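Local coordinates for protein cysteine desulfurase (Thermococcus onnurineus, PDB 5B89) that probably catalyses the pyridoxal-phosphate-dependent removal of sulfur from L-cysteine, passing it to a sulfur carrier and leaving L-alanine, at residues Q181-A186 / K342-V347. Residues are numbered along the deposited sequence; the frame is centred on the assembly and turned at random.
With ALA (alanine), chain H; PLP (pyridoxal-5'-phosphate), chain G.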
# COMPACT_ATOMS: atom_id res chain seq x y z
N GLN B 181 -11.63 -19.08 1.03
CA GLN B 181 -11.99 -18.06 0.10
C GLN B 181 -13.51 -18.08 0.02
O GLN B 181 -14.10 -19.06 0.13
CB GLN B 181 -11.40 -18.35 -1.27
CG GLN B 181 -12.02 -19.53 -1.93
CD GLN B 181 -11.28 -20.07 -3.13
OE1 GLN B 181 -10.26 -19.57 -3.53
NE2 GLN B 181 -11.83 -21.07 -3.71
N HIS B 182 -14.12 -16.94 -0.15
CA HIS B 182 -15.52 -16.86 -0.38
C HIS B 182 -15.89 -17.32 -1.78
O HIS B 182 -16.87 -18.09 -1.99
CB HIS B 182 -15.99 -15.43 -0.11
CG HIS B 182 -17.41 -15.21 -0.02
ND1 HIS B 182 -17.93 -13.98 0.38
CD2 HIS B 182 -18.50 -15.99 -0.27
CE1 HIS B 182 -19.24 -14.02 0.40
NE2 HIS B 182 -19.61 -15.23 0.01
N VAL B 183 -15.18 -16.82 -2.76
CA VAL B 183 -15.30 -17.18 -4.19
C VAL B 183 -13.96 -17.47 -4.75
O VAL B 183 -13.01 -16.77 -4.56
CB VAL B 183 -15.90 -15.94 -4.94
CG1 VAL B 183 -15.98 -16.19 -6.50
CG2 VAL B 183 -17.27 -15.58 -4.41
N SER B 184 -13.86 -18.57 -5.55
CA SER B 184 -12.71 -18.92 -6.28
C SER B 184 -12.47 -18.04 -7.53
O SER B 184 -13.38 -17.96 -8.33
CB SER B 184 -12.83 -20.35 -6.77
OG SER B 184 -11.75 -20.65 -7.66
N ASN B 185 -11.29 -17.45 -7.65
CA ASN B 185 -10.95 -16.62 -8.80
C ASN B 185 -10.72 -17.43 -10.06
O ASN B 185 -10.57 -16.85 -11.09
CB ASN B 185 -9.71 -15.80 -8.46
CG ASN B 185 -8.47 -16.65 -8.28
OD1 ASN B 185 -8.48 -17.62 -7.46
ND2 ASN B 185 -7.42 -16.32 -8.99
N ALA B 186 -10.52 -18.74 -9.97
CA ALA B 186 -10.27 -19.57 -11.14
C ALA B 186 -11.49 -20.30 -11.55
O ALA B 186 -11.73 -20.44 -12.78
CB ALA B 186 -9.16 -20.58 -10.84
N LYS B 342 -24.54 -21.22 -7.30
CA LYS B 342 -23.26 -21.33 -6.62
C LYS B 342 -22.07 -20.90 -7.54
O LYS B 342 -20.90 -21.27 -7.29
CB LYS B 342 -22.99 -22.88 -6.22
CG LYS B 342 -23.73 -23.43 -5.02
CD LYS B 342 -22.88 -24.63 -4.55
CE LYS B 342 -21.42 -24.32 -4.07
NZ LYS B 342 -20.70 -25.51 -3.51
N HIS B 343 -22.35 -20.18 -8.65
CA HIS B 343 -21.33 -19.80 -9.61
C HIS B 343 -21.34 -18.27 -9.75
O HIS B 343 -22.33 -17.65 -10.15
CB HIS B 343 -21.69 -20.43 -10.99
CG HIS B 343 -20.54 -20.63 -11.90
ND1 HIS B 343 -19.64 -19.64 -12.33
CD2 HIS B 343 -20.05 -21.77 -12.47
CE1 HIS B 343 -18.71 -20.17 -13.12
NE2 HIS B 343 -18.93 -21.46 -13.18
N ALA B 344 -20.21 -17.69 -9.42
CA ALA B 344 -20.07 -16.27 -9.48
C ALA B 344 -19.83 -15.79 -10.90
O ALA B 344 -19.90 -16.55 -11.78
CB ALA B 344 -18.96 -15.83 -8.57
N GLY B 345 -19.56 -14.51 -11.07
CA GLY B 345 -19.37 -13.94 -12.38
C GLY B 345 -18.04 -14.19 -13.01
O GLY B 345 -17.37 -13.30 -13.39
N VAL B 346 -17.68 -15.44 -13.06
CA VAL B 346 -16.43 -15.93 -13.55
C VAL B 346 -16.66 -17.19 -14.36
O VAL B 346 -17.25 -18.09 -13.83
CB VAL B 346 -15.51 -16.33 -12.38
CG1 VAL B 346 -14.18 -16.84 -12.87
CG2 VAL B 346 -15.30 -15.15 -11.42
N VAL B 347 -16.22 -17.22 -15.62
CA VAL B 347 -16.33 -18.46 -16.43
C VAL B 347 -14.98 -18.76 -16.99
O VAL B 347 -14.45 -18.04 -17.90
CB VAL B 347 -17.35 -18.22 -17.55
CG1 VAL B 347 -17.41 -19.53 -18.36
CG2 VAL B 347 -18.72 -17.87 -17.01
N ALA H . -7.10 -12.45 -7.97
CA ALA H . -6.80 -11.88 -9.38
C ALA H . -6.61 -12.88 -10.55
O ALA H . -7.09 -14.02 -10.36
CB ALA H . -5.62 -10.90 -9.47
OXT ALA H . -6.12 -12.61 -11.71
N1 PLP G . -7.68 -13.99 -3.31
C2 PLP G . -8.59 -14.11 -4.32
C2A PLP G . -9.73 -15.10 -4.23
C3 PLP G . -8.39 -13.29 -5.44
O3 PLP G . -9.28 -13.36 -6.47
C4 PLP G . -7.34 -12.34 -5.46
C4A PLP G . -7.13 -11.50 -6.78
C5 PLP G . -6.49 -12.25 -4.33
C6 PLP G . -6.65 -13.10 -3.25
C5A PLP G . -5.33 -11.27 -4.37
O4P PLP G . -5.86 -9.91 -4.37
P PLP G . -4.74 -8.84 -4.50
O1P PLP G . -5.49 -7.59 -4.58
O2P PLP G . -4.01 -9.17 -5.80
O3P PLP G . -3.84 -8.97 -3.36
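Asn185, whose backbone O lies 4.0 Å from Val346 CG1, turns its flat side-chain amide to the other side, toward the bound alanine. ND2 donates to alanine O at 2.7 Å (160°) and also to the carbonyl of His375. With CG lodged between the backbone N and carbonyl carbon (chi1 66°), the amide reaches the carboxylate while CB sits 3.2 Å from PLP O3. The second flat group, the imidazole of His343, works at its edge: ND1 donates to Ala344 O at 3.1 Å, nearly straight and almost in the ring plane. That carbonyl also accepts from Val346 N, closing an inverse gamma turn centred on Gly345.

In this class-V aminotransferase fold, the loop after strand 177-181 of the seven-stranded sheet, carrying PLP-pocket residues, packs against residues 342-347, which lead into edge strand 346-349 of the four-stranded sheet. Val183 CG1, anti to the backbone N (chi1 176°), touches Ala344 CB at 3.6 Å, while Val183 O faces the cofactor methyl C2A. An ST turn, Ala186 N to Ser184 OG, shapes the loop beyond.

One methyl-methyl touch is thus joined by carbonyl oxygens against a Val346 methyl, without polar bonds between the segments. Ser348 bonds to Ala186 O. Arg391 NH1 bonds both Asn185 O and the product alanine, so the Asn185 backbone probably helps position the arginine while ND2 grips the same carboxylate.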